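Long-range contact in endo-N-acetyl-beta-D-glucosaminidase (Hypocrea jecorina, PDB 4AC1), which hydrolyses the chitobiose core of N-linked glycans as a family 18 glycoside hydrolase, and is responsible for deglycosylating the fungus's own cellulases: residues A[33-43]-A[75-86]. Residues are numbered along the deposited sequence; the frame is centred on the assembly and turned at random.
Sequences LTHLIVCSFHI and GVKVMGMVGGAA
Val76 spreads its two methyls over Leu33 CD2, with Val76 CG1 3.9 Å away, just after helix 62-73 ends in a Schellman motif at Gly75; one water donates to both Gly75 O and Thr34 O. Lys77 N binds Thr34 O, and its CB meets His35 CD2 at 3.6 Å; the imidazole is tied back by Thr34 OG1, 2.7 Å from His35 ND1. Met79 runs beside Ile37, pointing the same way, and brings SD obliquely to the His35 ring, 4.9 Å from its centroid. Gly80 CA passes Phe41 CE2 at 4.0 Å, so bare backbone lies beside the ring. Met81, its CG anti to the backbone N (chi1 173°), lays CB on Ile37 CG2 and then bends, bringing CE into van der Waals contact with Ser40 OG at 3.3 Å; that hydroxyl is hydrogen-bonded to Gln10 NE2. Met81 also touches Asp125, seen to bind zinc in a structure of this protein. Its carbonyl O accepts from Phe41 N and lies in plane at the edge of that ring. Here a beta bulge, with a cis peptide before Ser40, shifts the register by one, and Gly83 N pairs with Phe41 O. A second water, in the plane of the His42 ring and 2.6 Å from His42 ND1, is also within hydrogen-bonding distance of Gly83 O and Ala86 O. Seven backbone bonds thus carry the parallel pairing of these neighbouring TIM-barrel strands on across the bulge, with apolar side chains packed alongside.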
ATOM      1  N   LEU A  33      -5.249  -0.251  13.825  1.00  5.59           N
ATOM      2  CA  LEU A  33      -5.130  -0.419  12.387  1.00  5.15           C
ATOM      3  C   LEU A  33      -6.069   0.543  11.682  1.00  5.28           C
ATOM      4  O   LEU A  33      -7.246   0.584  12.018  1.00  5.89           O
ATOM      5  CB  LEU A  33      -5.506  -1.843  11.993  1.00  5.37           C
ATOM      6  CG  LEU A  33      -5.314  -2.191  10.518  1.00  5.43           C
ATOM      7  CD1 LEU A  33      -3.834  -2.291  10.195  1.00  6.50           C
ATOM      8  CD2 LEU A  33      -6.006  -3.488  10.188  1.00  6.38           C
ATOM      9  N   THR A  34      -5.567   1.345  10.746  1.00  4.78           N
ATOM     10  CA  THR A  34      -6.448   2.242  10.001  1.00  4.93           C
ATOM     11  C   THR A  34      -6.793   1.719   8.606  1.00  4.64           C
ATOM     12  O   THR A  34      -7.869   2.006   8.107  1.00  4.42           O
ATOM     13  CB  THR A  34      -5.882   3.661   9.919  1.00  4.86           C
ATOM     14  OG1 THR A  34      -4.613   3.621   9.266  1.00  4.62           O
ATOM     15  CG2 THR A  34      -5.711   4.254  11.311  1.00  5.69           C
ATOM     16  N   HIS A  35      -5.885   0.960   7.985  1.00  4.33           N
ATOM     17  CA  HIS A  35      -6.066   0.502   6.611  1.00  4.97           C
ATOM     18  C   HIS A  35      -5.546  -0.905   6.432  1.00  4.64           C
ATOM     19  O   HIS A  35      -4.441  -1.210   6.895  1.00  4.45           O
ATOM     20  CB  HIS A  35      -5.313   1.429   5.644  1.00  4.94           C
ATOM     21  CG  HIS A  35      -5.784   2.841   5.697  1.00  4.58           C
ATOM     22  ND1 HIS A  35      -5.361   3.726   6.666  1.00  4.22           N
ATOM     23  CD2 HIS A  35      -6.699   3.499   4.950  1.00  4.69           C
ATOM     24  CE1 HIS A  35      -5.985   4.880   6.500  1.00  5.67           C
ATOM     25  NE2 HIS A  35      -6.806   4.762   5.470  1.00  4.23           N
ATOM     26  N   LEU A  36      -6.299  -1.736   5.713  1.00  4.79           N
ATOM     27  CA  LEU A  36      -5.877  -3.077   5.344  1.00  5.57           C
ATOM     28  C   LEU A  36      -5.882  -3.098   3.817  1.00  5.16           C
ATOM     29  O   LEU A  36      -6.935  -2.815   3.208  1.00  5.67           O
ATOM     30  CB  LEU A  36      -6.840  -4.127   5.918  1.00  5.83           C
ATOM     31  CG  LEU A  36      -6.511  -5.631   5.818  1.00  7.25           C
ATOM     32  CD1 LEU A  36      -6.641  -6.193   4.403  1.00  8.89           C
ATOM     33  CD2 LEU A  36      -5.147  -5.996   6.436  1.00  8.43           C
ATOM     34  N   ILE A  37      -4.737  -3.410   3.204  1.00  4.51           N
ATOM     35  CA  ILE A  37      -4.606  -3.400   1.748  1.00  4.53           C
ATOM     36  C   ILE A  37      -4.521  -4.839   1.222  1.00  4.34           C
ATOM     37  O   ILE A  37      -3.506  -5.524   1.401  1.00  5.21           O
ATOM     38  CB  ILE A  37      -3.400  -2.536   1.263  1.00  4.36           C
ATOM     39  CG1 ILE A  37      -3.502  -1.110   1.830  1.00  4.66           C
ATOM     40  CG2 ILE A  37      -3.362  -2.504  -0.272  1.00  5.23           C
ATOM     41  CD1 ILE A  37      -2.395  -0.160   1.392  1.00  6.34           C
ATOM     42  N   VAL A  38      -5.618  -5.289   0.609  1.00  4.67           N
ATOM     43  CA  VAL A  38      -5.707  -6.616  -0.009  1.00  5.25           C
ATOM     44  C   VAL A  38      -4.953  -6.559  -1.336  1.00  4.42           C
ATOM     45  O   VAL A  38      -5.188  -5.668  -2.153  1.00  4.71           O
ATOM     46  CB  VAL A  38      -7.177  -7.031  -0.234  1.00  5.89           C
ATOM     47  CG1 VAL A  38      -7.277  -8.370  -0.986  1.00  6.58           C
ATOM     48  CG2 VAL A  38      -7.894  -7.119   1.114  1.00  6.57           C
ATOM     49  N   CYS A  39      -4.055  -7.514  -1.549  1.00  4.90           N
ATOM     50  CA  CYS A  39      -3.147  -7.460  -2.690  1.00  5.15           C
ATOM     51  C   CYS A  39      -2.626  -8.862  -3.035  1.00  4.86           C
ATOM     52  O   CYS A  39      -2.824  -9.783  -2.251  1.00  5.74           O
ATOM     53  CB  CYS A  39      -1.979  -6.507  -2.387  1.00  5.05           C
ATOM     54  SG  CYS A  39      -0.945  -6.951  -0.961  1.00  6.00           S
ATOM     55  N   SER A  40      -1.973  -9.050  -4.185  1.00  5.26           N
ATOM     56  CA  SER A  40      -1.825  -8.059  -5.246  1.00  5.63           C
ATOM     57  C   SER A  40      -2.768  -8.368  -6.394  1.00  5.77           C
ATOM     58  O   SER A  40      -2.775  -9.478  -6.937  1.00  5.93           O
ATOM     59  CB  SER A  40      -0.394  -8.036  -5.776  1.00  5.66           C
ATOM     60  OG  SER A  40       0.520  -7.674  -4.755  1.00  6.95           O
ATOM     61  N   PHE A  41      -3.570  -7.382  -6.776  1.00  5.39           N
ATOM     62  CA  PHE A  41      -4.370  -7.477  -7.993  1.00  6.10           C
ATOM     63  C   PHE A  41      -3.451  -7.374  -9.213  1.00  6.04           C
ATOM     64  O   PHE A  41      -2.440  -6.661  -9.192  1.00  6.74           O
ATOM     65  CB  PHE A  41      -5.465  -6.404  -8.023  1.00  6.34           C
ATOM     66  CG  PHE A  41      -6.597  -6.657  -7.053  1.00  6.81           C
ATOM     67  CD1 PHE A  41      -7.705  -7.407  -7.436  1.00  6.31           C
ATOM     68  CD2 PHE A  41      -6.553  -6.149  -5.757  1.00  7.31           C
ATOM     69  CE1 PHE A  41      -8.762  -7.637  -6.551  1.00  7.37           C
ATOM     70  CE2 PHE A  41      -7.605  -6.379  -4.862  1.00  8.35           C
ATOM     71  CZ  PHE A  41      -8.710  -7.125  -5.261  1.00  7.65           C
ATOM     72  N   HIS A  42      -3.805  -8.130 -10.250  1.00  6.82           N
ATOM     73  CA  HIS A  42      -3.046  -8.224 -11.496  1.00  7.71           C
ATOM     74  C   HIS A  42      -3.977  -8.034 -12.684  1.00  8.50           C
ATOM     75  O   HIS A  42      -5.005  -8.721 -12.796  1.00  8.54           O
ATOM     76  CB  HIS A  42      -2.405  -9.604 -11.629  1.00  8.50           C
ATOM     77  CG  HIS A  42      -1.535  -9.981 -10.476  1.00  9.25           C
ATOM     78  ND1 HIS A  42      -0.438  -9.235 -10.108  1.00 11.65           N
ATOM     79  CD2 HIS A  42      -1.580 -11.032  -9.624  1.00 11.11           C
ATOM     80  CE1 HIS A  42       0.144  -9.799  -9.065  1.00 11.42           C
ATOM     81  NE2 HIS A  42      -0.527 -10.891  -8.753  1.00 12.84           N
ATOM     82  N   ILE A  43      -3.626  -7.087 -13.547  1.00  8.89           N
ATOM     83  CA  ILE A  43      -4.307  -6.893 -14.825  1.00 10.64           C
ATOM     84  C   ILE A  43      -3.571  -7.742 -15.859  1.00 11.21           C
ATOM     85  O   ILE A  43      -2.354  -7.609 -16.042  1.00 12.05           O
ATOM     86  CB  ILE A  43      -4.313  -5.399 -15.259  1.00 11.05           C
ATOM     87  CG1 ILE A  43      -4.816  -4.481 -14.133  1.00 13.64           C
ATOM     88  CG2 ILE A  43      -5.085  -5.202 -16.579  1.00 11.90           C
ATOM     89  CD1 ILE A  43      -6.260  -4.641 -13.771  1.00 16.46           C
ATOM     90  N   GLY A  75     -14.031  -0.191  11.797  1.00  9.03           N
ATOM     91  CA  GLY A  75     -13.498   1.123  11.447  1.00  8.72           C
ATOM     92  C   GLY A  75     -12.275   1.135  10.543  1.00  8.06           C
ATOM     93  O   GLY A  75     -11.747   2.211  10.242  1.00  9.14           O
ATOM     94  N   VAL A  76     -11.826  -0.045  10.119  1.00  7.52           N
ATOM     95  CA  VAL A  76     -10.695  -0.168   9.202  1.00  7.01           C
ATOM     96  C   VAL A  76     -11.163   0.151   7.795  1.00  6.94           C
ATOM     97  O   VAL A  76     -12.253  -0.257   7.397  1.00  7.00           O
ATOM     98  CB  VAL A  76     -10.096  -1.596   9.251  1.00  7.18           C
ATOM     99  CG1 VAL A  76      -8.916  -1.738   8.282  1.00  7.08           C
ATOM    100  CG2 VAL A  76      -9.656  -1.934  10.664  1.00  8.42           C
ATOM    101  N   LYS A  77     -10.355   0.886   7.038  1.00  5.94           N
ATOM    102  CA  LYS A  77     -10.643   1.088   5.620  1.00  6.42           C
ATOM    103  C   LYS A  77      -9.992  -0.042   4.838  1.00  6.03           C
ATOM    104  O   LYS A  77      -8.775  -0.293   4.973  1.00  6.62           O
ATOM    105  CB  LYS A  77     -10.106   2.446   5.151  1.00  7.42           C
ATOM    106  CG  LYS A  77     -10.634   3.661   5.903  1.00  9.08           C
ATOM    107  CD  LYS A  77     -12.144   3.771   5.872  1.00 15.00           C
ATOM    108  CE  LYS A  77     -12.607   4.958   6.698  1.00 17.31           C
ATOM    109  NZ  LYS A  77     -13.817   5.586   6.103  1.00 20.38           N
ATOM    110  N   VAL A  78     -10.787  -0.742   4.038  1.00  5.02           N
ATOM    111  CA  VAL A  78     -10.268  -1.859   3.264  1.00  5.51           C
ATOM    112  C   VAL A  78     -10.034  -1.394   1.832  1.00  4.90           C
ATOM    113  O   VAL A  78     -10.961  -0.963   1.149  1.00  5.78           O
ATOM    114  CB  VAL A  78     -11.196  -3.104   3.343  1.00  5.39           C
ATOM    115  CG1 VAL A  78     -10.705  -4.208   2.404  1.00  6.94           C
ATOM    116  CG2 VAL A  78     -11.243  -3.626   4.772  1.00  6.54           C
ATOM    117  N   MET A  79      -8.783  -1.505   1.394  1.00  4.38           N
ATOM    118  CA  MET A  79      -8.350  -1.086   0.069  1.00  4.32           C
ATOM    119  C   MET A  79      -7.821  -2.284  -0.701  1.00  4.52           C
ATOM    120  O   MET A  79      -7.582  -3.355  -0.123  1.00  4.61           O
ATOM    121  CB  MET A  79      -7.186  -0.102   0.187  1.00  4.76           C
ATOM    122  CG  MET A  79      -7.520   1.178   0.908  1.00  4.67           C
ATOM    123  SD  MET A  79      -6.097   2.224   1.252  1.00  6.29           S
ATOM    124  CE  MET A  79      -5.539   2.635  -0.421  1.00  8.12           C
ATOM    125  N   GLY A  80      -7.621  -2.097  -2.000  1.00  4.64           N
ATOM    126  CA  GLY A  80      -6.847  -3.034  -2.798  1.00  5.09           C
ATOM    127  C   GLY A  80      -5.529  -2.394  -3.194  1.00  4.94           C
ATOM    128  O   GLY A  80      -5.370  -1.164  -3.079  1.00  4.81           O
ATOM    129  N   MET A  81      -4.588  -3.224  -3.651  1.00  4.39           N
ATOM    130  CA  MET A  81      -3.415  -2.746  -4.375  1.00  4.62           C
ATOM    131  C   MET A  81      -3.335  -3.537  -5.656  1.00  3.96           C
ATOM    132  O   MET A  81      -3.570  -4.754  -5.662  1.00  4.61           O
ATOM    133  CB  MET A  81      -2.138  -2.902  -3.560  1.00  4.34           C
ATOM    134  CG  MET A  81      -0.866  -2.571  -4.320  1.00  5.13           C
ATOM    135  SD  MET A  81      -0.066  -4.020  -5.081  1.00  5.54           S
ATOM    136  CE  MET A  81       0.907  -4.596  -3.681  1.00  7.24           C
ATOM    137  N   VAL A  82      -3.045  -2.828  -6.736  1.00  4.60           N
ATOM    138  CA  VAL A  82      -2.774  -3.430  -8.037  1.00  5.41           C
ATOM    139  C   VAL A  82      -1.305  -3.179  -8.400  1.00  5.66           C
ATOM    140  O   VAL A  82      -0.756  -2.094  -8.132  1.00  5.77           O
ATOM    141  CB  VAL A  82      -3.755  -2.889  -9.130  1.00  5.10           C
ATOM    142  CG1 VAL A  82      -3.674  -1.378  -9.253  1.00  6.75           C
ATOM    143  CG2 VAL A  82      -3.535  -3.564 -10.489  1.00  6.43           C
ATOM    144  N   GLY A  83      -0.678  -4.193  -8.993  1.00  6.43           N
ATOM    145  CA  GLY A  83       0.721  -4.112  -9.401  1.00  7.46           C
ATOM    146  C   GLY A  83       1.629  -4.961  -8.547  1.00  7.95           C
ATOM    147  O   GLY A  83       1.440  -6.182  -8.455  1.00  8.01           O
ATOM    148  N   GLY A  84       2.596  -4.317  -7.898  1.00  8.21           N
ATOM    149  CA  GLY A  84       3.622  -5.014  -7.138  1.00  8.94           C
ATOM    150  C   GLY A  84       4.623  -5.696  -8.053  1.00  9.18           C
ATOM    151  O   GLY A  84       4.859  -5.258  -9.182  1.00  9.42           O
ATOM    152  N   ALA A  85       5.191  -6.792  -7.562  1.00 10.47           N
ATOM    153  CA  ALA A  85       6.310  -7.472  -8.222  1.00 11.05           C
ATOM    154  C   ALA A  85       6.000  -8.039  -9.616  1.00 10.99           C
ATOM    155  O   ALA A  85       6.848  -7.990 -10.502  1.00 11.52           O
ATOM    156  CB  ALA A  85       6.860  -8.576  -7.317  1.00 11.66           C
ATOM    157  N   ALA A  86       4.796  -8.575  -9.804  1.00 10.53           N
ATOM    158  CA  ALA A  86       4.466  -9.237 -11.063  1.00 10.98           C
ATOM    159  C   ALA A  86       4.217  -8.196 -12.160  1.00 10.46           C
ATOM    160  O   ALA A  86       3.321  -7.364 -12.024  1.00 10.70           O
ATOM    161  CB  ALA A  86       3.272 -10.144 -10.884  1.00 11.61           C
TER
HETATM  162  O   HOH W   1      -9.536   3.976   9.355  1.00 11.42           O
HETATM  163  O   HOH W   2       0.534  -7.004 -11.109  1.00 19.23           O